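Ribose-phosphate pyrophosphokinase (Thermus thermophilus, PDB 7PN0) catalyses the transfer of the diphosphate group of ATP to ribose 5-phosphate, giving AMP and phosphoribosyl diphosphate (PRPP), a precursor of nucleotides. Local coordinates at residues A[4-9]-A[45-50]; A[221-226]-A[250-255]; A[257-262]-A[278-283]. One frame throughout, in Å; residues are numbered along the deposited sequence. Where two conformers were deposited one is given.

Contact 1 (A[4-9]-A[45-50]); sequences LIFSGQ and ESLREG. With SO4 (sulfate ion), chain E.
L4 and G50 show the oddest feature of this contact: an apolar methyl, L4 CD1, sits so close to the end of a type II beta turn that the glycine has no space for a side chain. A CB on G50 would fall onto L4 CD1 and also onto the carbonyl O of L47. The turn, L47 to G50, leads into strand 51-55 of the parallel sheet in the N-terminal PRTase-like domain, and L4 and F6 lie on the neighbouring outer strand 3-7. L4 CD1 is 3.5 Å from L47 CB and 4.2 Å from G50 CA, so one branch of the leucine bridges both ends of the turn. L47 places its CG between the backbone N and carbonyl carbon (chi1 49°), an uncommon position for leucine. Its CD2 lies 4.1 Å from F6 CZ and equally near CE1, meeting the ring obliquely. Y43 meets the F6 ring edge-to-face, and A76 and A79 pack on L47. The turn's other side is polar. S46 OG accepts from R48 N (3.2 Å) in an ST turn and donates to sulfate O1 at 2.7 Å. The ion, probably from the crystallisation liquor, is also bound by R103 of the third subunit and S302 and S304 of the second, consistent with the allosteric site that class I PRPP synthases form between subunits. R48 meets the sulfate with its guanidinium edge, NE reaching O1 at 3.0 Å. R48 NH2 also forms a salt bridge with D142 of the second subunit and donates to sulfate O3 at 3.0 Å, nearly straight (167°).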
loop_
_atom_site.group_PDB
_atom_site.type_symbol
_atom_site.label_atom_id
_atom_site.label_comp_id
_atom_site.label_asym_id
_atom_site.label_seq_id
_atom_site.Cartn_x
_atom_site.Cartn_y
_atom_site.Cartn_z
ATOM N N LEU A 4 0.562 2.903 -28.067
ATOM C CA LEU A 4 -0.588 3.805 -28.221
ATOM C C LEU A 4 -0.264 5.143 -27.567
ATOM O O LEU A 4 0.194 5.183 -26.395
ATOM C CB LEU A 4 -1.801 3.162 -27.571
ATOM C CG LEU A 4 -2.258 1.813 -28.151
ATOM C CD1 LEU A 4 -3.507 1.340 -27.423
ATOM C CD2 LEU A 4 -2.580 1.930 -29.639
ATOM N N ILE A 5 -0.503 6.231 -28.289
ATOM C CA ILE A 5 -0.159 7.566 -27.755
ATOM C C ILE A 5 -1.429 8.405 -27.758
ATOM O O ILE A 5 -2.216 8.302 -28.728
ATOM C CB ILE A 5 1.055 8.172 -28.492
ATOM C CG1 ILE A 5 1.347 9.594 -28.041
ATOM C CG2 ILE A 5 0.975 8.050 -30.004
ATOM C CD1 ILE A 5 2.798 9.970 -28.220
ATOM N N PHE A 6 -1.666 9.098 -26.642
ATOM C CA PHE A 6 -2.804 10.021 -26.439
ATOM C C PHE A 6 -2.304 11.344 -25.893
ATOM O O PHE A 6 -1.168 11.416 -25.406
ATOM C CB PHE A 6 -3.830 9.409 -25.485
ATOM C CG PHE A 6 -4.300 8.042 -25.908
ATOM C CD1 PHE A 6 -3.614 6.907 -25.531
ATOM C CD2 PHE A 6 -5.455 7.897 -26.662
ATOM C CE1 PHE A 6 -4.043 5.654 -25.951
ATOM C CE2 PHE A 6 -5.900 6.644 -27.024
ATOM C CZ PHE A 6 -5.184 5.530 -26.700
ATOM N N SER A 7 -3.175 12.356 -25.907
ATOM C CA SER A 7 -2.839 13.739 -25.511
ATOM C C SER A 7 -3.967 14.252 -24.634
ATOM O O SER A 7 -5.132 13.943 -24.916
ATOM C CB SER A 7 -2.615 14.618 -26.717
ATOM O OG SER A 7 -2.297 15.963 -26.364
ATOM N N GLY A 8 -3.616 15.012 -23.615
ATOM C CA GLY A 8 -4.559 15.932 -22.977
ATOM C C GLY A 8 -4.667 17.205 -23.793
ATOM O O GLY A 8 -4.231 17.178 -24.968
ATOM N N GLN A 9 -5.228 18.274 -23.216
ATOM C CA GLN A 9 -5.512 19.548 -23.943
ATOM C C GLN A 9 -4.294 20.476 -23.886
ATOM O O GLN A 9 -4.247 21.437 -24.676
ATOM C CB GLN A 9 -6.749 20.263 -23.393
ATOM C CG GLN A 9 -8.001 19.404 -23.440
ATOM C CD GLN A 9 -9.263 20.167 -23.116
ATOM O OE1 GLN A 9 -10.359 19.749 -23.482
ATOM N NE2 GLN A 9 -9.118 21.310 -22.469
ATOM N N GLU A 45 -11.655 4.363 -28.556
ATOM C CA GLU A 45 -11.393 2.970 -29.001
ATOM C C GLU A 45 -10.636 2.188 -27.928
ATOM O O GLU A 45 -10.090 2.789 -26.996
ATOM C CB GLU A 45 -10.626 2.958 -30.318
ATOM C CG GLU A 45 -11.396 3.584 -31.502
ATOM C CD GLU A 45 -12.690 2.931 -31.989
ATOM O OE1 GLU A 45 -13.473 3.648 -32.679
ATOM O OE2 GLU A 45 -12.950 1.727 -31.691
ATOM N N SER A 46 -10.617 0.866 -28.080
ATOM C CA SER A 46 -9.956 -0.043 -27.099
ATOM C C SER A 46 -8.478 0.310 -27.014
ATOM O O SER A 46 -7.894 0.610 -28.033
ATOM C CB SER A 46 -10.170 -1.474 -27.467
ATOM O OG SER A 46 -9.474 -2.289 -26.579
ATOM N N LEU A 47 -7.916 0.336 -25.802
ATOM C CA LEU A 47 -6.439 0.367 -25.619
ATOM C C LEU A 47 -6.020 -0.837 -24.777
ATOM O O LEU A 47 -4.950 -0.801 -24.161
ATOM C CB LEU A 47 -6.048 1.728 -25.042
ATOM C CG LEU A 47 -6.869 2.180 -23.838
ATOM C CD1 LEU A 47 -6.796 1.121 -22.766
ATOM C CD2 LEU A 47 -6.393 3.532 -23.283
ATOM N N ARG A 48 -6.877 -1.871 -24.729
ATOM C CA ARG A 48 -6.673 -3.097 -23.929
ATOM C C ARG A 48 -5.315 -3.725 -24.255
ATOM O O ARG A 48 -5.010 -3.909 -25.450
ATOM C CB ARG A 48 -7.803 -4.091 -24.202
ATOM C CG ARG A 48 -7.817 -5.266 -23.239
ATOM C CD ARG A 48 -9.028 -6.143 -23.437
ATOM N NE ARG A 48 -10.258 -5.473 -23.010
ATOM C CZ ARG A 48 -10.819 -5.618 -21.829
ATOM N NH1 ARG A 48 -10.246 -6.370 -20.901
ATOM N NH2 ARG A 48 -11.960 -5.011 -21.585
ATOM N N GLU A 49 -4.524 -4.019 -23.218
ATOM C CA GLU A 49 -3.167 -4.627 -23.272
ATOM C C GLU A 49 -2.239 -3.738 -24.096
ATOM O O GLU A 49 -1.166 -4.228 -24.533
ATOM C CB GLU A 49 -3.180 -6.095 -23.702
ATOM C CG GLU A 49 -4.132 -6.934 -22.884
ATOM C CD GLU A 49 -3.884 -6.958 -21.376
ATOM O OE1 GLU A 49 -4.887 -6.816 -20.554
ATOM O OE2 GLU A 49 -2.694 -6.933 -21.012
ATOM N N GLY A 50 -2.558 -2.442 -24.146
ATOM C CA GLY A 50 -1.723 -1.443 -24.841
ATOM C C GLY A 50 -0.601 -0.949 -23.960
ATOM O O GLY A 50 -0.732 -1.020 -22.728
HETATM S S SO4 E . -12.461 -2.780 -24.611
HETATM O O1 SO4 E . -11.199 -3.326 -24.851
HETATM O O2 SO4 E . -13.110 -2.459 -25.859
HETATM O O3 SO4 E . -13.292 -3.720 -23.918
HETATM O O4 SO4 E . -12.332 -1.553 -23.848
#

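Contact 2 (A[221-226]-A[250-255]); sequences ISTAGS and VYVGPA. With SO4 (sulfate ion), chain D; SO4 (sulfate ion), chain G.
I221 O takes two backbone N-H groups from the facing loop. V250 N, at 2.8 Å, lies nearly along the C=O axis, while Y251 N, at 3.1 Å, comes in tilted from the carbonyl plane. One residue on, V252 N gives its hydrogen to S222 O at 2.8 Å from well above that carbonyl's plane. T223 O is shared differently: R258 NH2 donates to it, and the CA-H of A255 touches it as well. Within the loop A255 N bonds to V252 O, and K276 NZ donates to Y251 O. Residues 221-226 belong to the VDDEISTAGS sequence, the PRPP-binding motif of the PRTase fold, and here they wrap a sulfate, probably from the crystallisation liquor. Its O4 accepts from S222 N and A224 N, both at 2.8 Å. Its O3 accepts from S226 N at 2.9 Å. A second sulfate is bonded by T223 OG1, 2.8 Å from its O2. Apolar contacts flank these bonds: I221 CG2 approaches the Y251 ring obliquely, and A224 CB packs on A255. The bonds on I221 O and T223 O probably help hold the S222 and A224 N-H groups toward O4. The first ion's place is consistent with that of the 5-phosphate of ribose 5-phosphate, with the bound ADP about 7 Å from the S222 side chain.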
loop_
_atom_site.group_PDB
_atom_site.type_symbol
_atom_site.label_atom_id
_atom_site.label_comp_id
_atom_site.label_asym_id
_atom_site.label_seq_id
_atom_site.Cartn_x
_atom_site.Cartn_y
_atom_site.Cartn_z
ATOM N N ILE A 221 12.000 29.660 -18.797
ATOM C CA ILE A 221 11.636 31.097 -18.808
ATOM C C ILE A 221 10.142 31.156 -18.514
ATOM O O ILE A 221 9.336 30.637 -19.329
ATOM C CB ILE A 221 12.010 31.727 -20.151
ATOM C CG1 ILE A 221 13.510 31.615 -20.423
ATOM C CG2 ILE A 221 11.544 33.162 -20.204
ATOM C CD1 ILE A 221 13.846 31.582 -21.893
ATOM N N SER A 222 9.793 31.709 -17.356
ATOM C CA SER A 222 8.402 31.971 -16.940
ATOM C C SER A 222 8.045 33.425 -17.252
ATOM O O SER A 222 7.462 33.671 -18.333
ATOM C CB SER A 222 8.191 31.571 -15.489
ATOM O OG SER A 222 9.157 32.167 -14.619
ATOM N N THR A 223 8.379 34.341 -16.353
ATOM C CA THR A 223 8.093 35.791 -16.465
ATOM C C THR A 223 9.239 36.530 -17.166
ATOM O O THR A 223 9.076 37.747 -17.422
ATOM C CB THR A 223 7.862 36.409 -15.088
ATOM O OG1 THR A 223 9.079 36.359 -14.359
ATOM C CG2 THR A 223 6.776 35.712 -14.307
ATOM N N ALA A 224 10.346 35.853 -17.447
ATOM C CA ALA A 224 11.578 36.422 -18.058
ATOM C C ALA A 224 12.252 37.429 -17.116
ATOM O O ALA A 224 13.135 38.144 -17.596
ATOM C CB ALA A 224 11.259 37.062 -19.387
ATOM N N GLY A 225 11.891 37.449 -15.822
ATOM C CA GLY A 225 12.532 38.306 -14.797
ATOM C C GLY A 225 14.041 38.089 -14.701
ATOM O O GLY A 225 14.799 39.095 -14.777
ATOM N N SER A 226 14.497 36.839 -14.564
ATOM C CA SER A 226 15.949 36.513 -14.489
ATOM C C SER A 226 16.656 36.733 -15.846
ATOM O O SER A 226 17.807 37.251 -15.865
ATOM C CB SER A 226 16.157 35.140 -13.971
ATOM O OG SER A 226 17.474 34.728 -14.274
ATOM N N VAL A 250 7.795 28.940 -20.916
ATOM C CA VAL A 250 6.490 29.014 -20.231
ATOM C C VAL A 250 5.838 30.378 -20.581
ATOM O O VAL A 250 4.658 30.390 -20.990
ATOM C CB VAL A 250 6.659 28.766 -18.727
ATOM C CG1 VAL A 250 5.304 28.721 -18.063
ATOM C CG2 VAL A 250 7.484 27.512 -18.438
ATOM N N TYR A 251 6.603 31.466 -20.554
ATOM C CA TYR A 251 6.225 32.774 -21.184
ATOM C C TYR A 251 4.870 33.254 -20.643
ATOM O O TYR A 251 3.866 33.382 -21.377
ATOM C CB TYR A 251 6.199 32.628 -22.706
ATOM C CG TYR A 251 7.508 32.255 -23.349
ATOM C CD1 TYR A 251 8.696 32.856 -22.980
ATOM C CD2 TYR A 251 7.549 31.343 -24.388
ATOM C CE1 TYR A 251 9.877 32.607 -23.662
ATOM C CE2 TYR A 251 8.730 31.038 -25.033
ATOM C CZ TYR A 251 9.903 31.661 -24.669
ATOM O OH TYR A 251 11.065 31.367 -25.324
ATOM N N VAL A 252 4.818 33.475 -19.331
ATOM C CA VAL A 252 3.594 33.935 -18.634
ATOM C C VAL A 252 3.773 35.400 -18.201
ATOM O O VAL A 252 4.922 35.900 -18.138
ATOM C CB VAL A 252 3.233 32.993 -17.472
ATOM C CG1 VAL A 252 2.721 31.671 -18.003
ATOM C CG2 VAL A 252 4.403 32.792 -16.509
ATOM N N GLY A 253 2.649 36.066 -17.933
ATOM C CA GLY A 253 2.579 37.463 -17.447
ATOM C C GLY A 253 3.341 38.399 -18.387
ATOM O O GLY A 253 3.097 38.412 -19.587
ATOM N N PRO A 254 4.355 39.138 -17.890
ATOM C CA PRO A 254 5.041 40.153 -18.702
ATOM C C PRO A 254 6.164 39.606 -19.603
ATOM O O PRO A 254 6.896 40.410 -20.173
ATOM C CB PRO A 254 5.651 41.057 -17.614
ATOM C CG PRO A 254 5.983 40.094 -16.488
ATOM C CD PRO A 254 4.885 39.040 -16.520
ATOM N N ALA A 255 6.347 38.276 -19.690
ATOM C CA ALA A 255 7.534 37.703 -20.377
ATOM C C ALA A 255 7.699 38.287 -21.800
ATOM O O ALA A 255 8.822 38.664 -22.156
ATOM C CB ALA A 255 7.428 36.206 -20.409
HETATM S S SO4 D . 12.950 33.646 -15.815
HETATM O O1 SO4 D . 13.840 34.315 -16.766
HETATM O O2 SO4 D . 13.439 32.307 -15.588
HETATM O O3 SO4 D . 12.980 34.378 -14.558
HETATM O O4 SO4 D . 11.610 33.550 -16.344
HETATM S S SO4 G . 9.185 38.727 -11.651
HETATM O O1 SO4 G . 10.442 38.608 -12.328
HETATM O O2 SO4 G . 8.357 37.593 -11.910
HETATM O O3 SO4 G . 9.457 38.825 -10.255
HETATM O O4 SO4 G . 8.492 39.898 -12.108
#

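Contact 3 (A[257-262]-A[278-283]). With SO4 (sulfate ion), chain G.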
loop_
_atom_site.group_PDB
_atom_site.type_symbol
_atom_site.label_atom_id
_atom_site.label_comp_id
_atom_site.label_asym_id
_atom_site.label_seq_id
_atom_site.Cartn_x
_atom_site.Cartn_y
_atom_site.Cartn_z
ATOM N N ASP A 257 6.450 40.969 -23.453
ATOM C CA ASP A 257 6.715 42.438 -23.391
ATOM C C ASP A 257 8.156 42.680 -22.939
ATOM O O ASP A 257 8.810 43.565 -23.496
ATOM C CB ASP A 257 5.754 43.167 -22.445
ATOM C CG ASP A 257 4.288 43.210 -22.861
ATOM O OD1 ASP A 257 3.960 42.927 -24.031
ATOM O OD2 ASP A 257 3.478 43.525 -22.012
ATOM N N ARG A 258 8.627 41.938 -21.930
ATOM C CA ARG A 258 9.967 42.133 -21.325
ATOM C C ARG A 258 11.045 41.749 -22.337
ATOM O O ARG A 258 12.041 42.472 -22.476
ATOM C CB ARG A 258 10.080 41.294 -20.052
ATOM C CG ARG A 258 9.433 41.920 -18.828
ATOM C CD ARG A 258 9.565 40.996 -17.641
ATOM N NE ARG A 258 9.141 41.609 -16.403
ATOM C CZ ARG A 258 9.133 40.997 -15.220
ATOM N NH1 ARG A 258 8.715 41.646 -14.141
ATOM N NH2 ARG A 258 9.479 39.720 -15.122
ATOM N N ILE A 259 10.858 40.619 -23.013
ATOM C CA ILE A 259 11.772 40.138 -24.080
ATOM C C ILE A 259 11.805 41.139 -25.236
ATOM O O ILE A 259 12.899 41.405 -25.701
ATOM C CB ILE A 259 11.350 38.730 -24.513
ATOM C CG1 ILE A 259 11.582 37.745 -23.369
ATOM C CG2 ILE A 259 12.067 38.310 -25.779
ATOM C CD1 ILE A 259 10.953 36.380 -23.605
ATOM N N ALA A 260 10.667 41.662 -25.683
ATOM C CA ALA A 260 10.613 42.672 -26.782
ATOM C C ALA A 260 11.401 43.924 -26.365
ATOM O O ALA A 260 12.100 44.459 -27.208
ATOM C CB ALA A 260 9.196 43.018 -27.112
ATOM N N LYS A 261 11.325 44.318 -25.092
ATOM C CA LYS A 261 11.914 45.569 -24.531
ATOM C C LYS A 261 13.412 45.376 -24.313
ATOM O O LYS A 261 14.168 46.343 -24.481
ATOM C CB LYS A 261 11.294 45.928 -23.178
ATOM C CG LYS A 261 10.117 46.894 -23.212
ATOM C CD LYS A 261 9.903 47.647 -21.891
ATOM C CE LYS A 261 9.510 49.105 -22.060
ATOM N NZ LYS A 261 8.144 49.262 -22.623
ATOM N N SER A 262 13.817 44.175 -23.892
ATOM C CA SER A 262 15.229 43.786 -23.630
ATOM C C SER A 262 16.036 43.884 -24.914
ATOM O O SER A 262 15.531 43.619 -26.004
ATOM C CB SER A 262 15.290 42.376 -23.051
ATOM O OG SER A 262 16.622 41.900 -22.931
ATOM N N GLY A 278 6.302 35.609 -31.117
ATOM C CA GLY A 278 7.095 36.808 -30.777
ATOM C C GLY A 278 8.233 36.991 -31.768
ATOM O O GLY A 278 8.792 36.000 -32.239
ATOM N N PRO A 279 8.569 38.250 -32.159
ATOM C CA PRO A 279 9.627 38.504 -33.134
ATOM C C PRO A 279 10.963 37.846 -32.774
ATOM O O PRO A 279 11.632 37.385 -33.659
ATOM C CB PRO A 279 9.791 40.035 -33.115
ATOM C CG PRO A 279 8.430 40.542 -32.700
ATOM C CD PRO A 279 7.906 39.500 -31.726
ATOM N N LYS A 280 11.353 37.830 -31.509
ATOM C CA LYS A 280 12.715 37.320 -31.186
ATOM C C LYS A 280 12.625 35.898 -30.604
ATOM O O LYS A 280 13.672 35.377 -30.178
ATOM C CB LYS A 280 13.402 38.308 -30.248
ATOM C CG LYS A 280 13.458 39.728 -30.801
ATOM C CD LYS A 280 14.366 40.645 -30.039
ATOM C CE LYS A 280 13.705 41.207 -28.801
ATOM N NZ LYS A 280 14.681 41.829 -27.880
ATOM N N LEU A 281 11.445 35.289 -30.608
ATOM C CA LEU A 281 11.269 33.922 -30.030
ATOM C C LEU A 281 11.575 32.858 -31.094
ATOM O O LEU A 281 11.120 32.995 -32.198
ATOM C CB LEU A 281 9.853 33.829 -29.464
ATOM C CG LEU A 281 9.536 34.805 -28.326
ATOM C CD1 LEU A 281 8.180 34.482 -27.729
ATOM C CD2 LEU A 281 10.609 34.780 -27.251
ATOM N N ARG A 282 12.354 31.832 -30.755
ATOM C CA ARG A 282 12.663 30.677 -31.631
ATOM C C ARG A 282 12.266 29.376 -30.913
ATOM O O ARG A 282 12.411 29.305 -29.664
ATOM C CB ARG A 282 14.147 30.672 -31.960
ATOM C CG ARG A 282 14.516 29.832 -33.173
ATOM C CD ARG A 282 14.384 30.598 -34.481
ATOM N NE ARG A 282 15.573 30.424 -35.320
ATOM C CZ ARG A 282 16.300 31.423 -35.853
ATOM N NH1 ARG A 282 15.974 32.696 -35.665
ATOM N NH2 ARG A 282 17.348 31.140 -36.607
ATOM N N THR A 283 11.797 28.394 -31.676
ATOM C CA THR A 283 11.383 27.084 -31.135
ATOM C C THR A 283 12.384 25.995 -31.513
ATOM O O THR A 283 12.794 25.917 -32.674
ATOM C CB THR A 283 9.977 26.732 -31.607
ATOM O OG1 THR A 283 9.095 27.734 -31.120
ATOM C CG2 THR A 283 9.550 25.368 -31.099
HETATM S S SO4 G . 9.185 38.727 -11.651
HETATM O O1 SO4 G . 10.442 38.608 -12.328
HETATM O O2 SO4 G . 8.357 37.593 -11.910
HETATM O O3 SO4 G . 9.457 38.825 -10.255
HETATM O O4 SO4 G . 8.492 39.898 -12.108
#
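K280 reaches across to the C-terminal end of helix 255-261 and puts its ammonium group among main-chain carbonyls, the tight part of the contact. The helix lies in the beta-alpha-beta crossover between parallel strands 241-246 and 266-270 of the C-terminal PRTase-like domain, and 281-284 is the edge strand beyond them. NZ donates to I259 O at 2.8 Å and to V264 O, and S262 O lies 2.7 Å from it. A bend at chi3 (-82°) brings CE to 3.2 Å from I259 O. The positive charge probably offsets the negative end of the helix dipole. An alanine here would probably leave the carbonyls of I259 and V264 without this donor and open a gap beside the helix end. The apolar part lies beside it: I259 CD1 meets L281 CD2 at 4.0 Å, the two side chains crossing at about a right angle, with V267 and Y251 against both. The loose side is at the exposed A260, which contributes little. From the same helix R258, extended from CG to NE, brings its guanidinium edge to the sulfate that T223 OG1 also bonds, NH1 lying 2.7 Å from O4 with an N-H...O angle of 158°.

Contacts 1, 2 and 3 follow one another along the chain. Contact 1 joins the outer strand of the N-terminal parallel sheet to the turn before strand 51-55. Contacts 2 and 3 lie in the C-terminal domain, contact 2 in loops and contact 3 between helix 255-261 and strand 281-284; that helix begins in contact 2 and ends in contact 3. The centres of contacts 1 and 2 are about 33 Å apart, on opposite sides of the chain's centre. The centres of contacts 2 and 3 are about 11 Å apart, and the two contacts touch and share a sulfate. The probable regulatory site thus lies far from the probable substrate loop within one chain, although contacts 1 and 2 both border the third subunit.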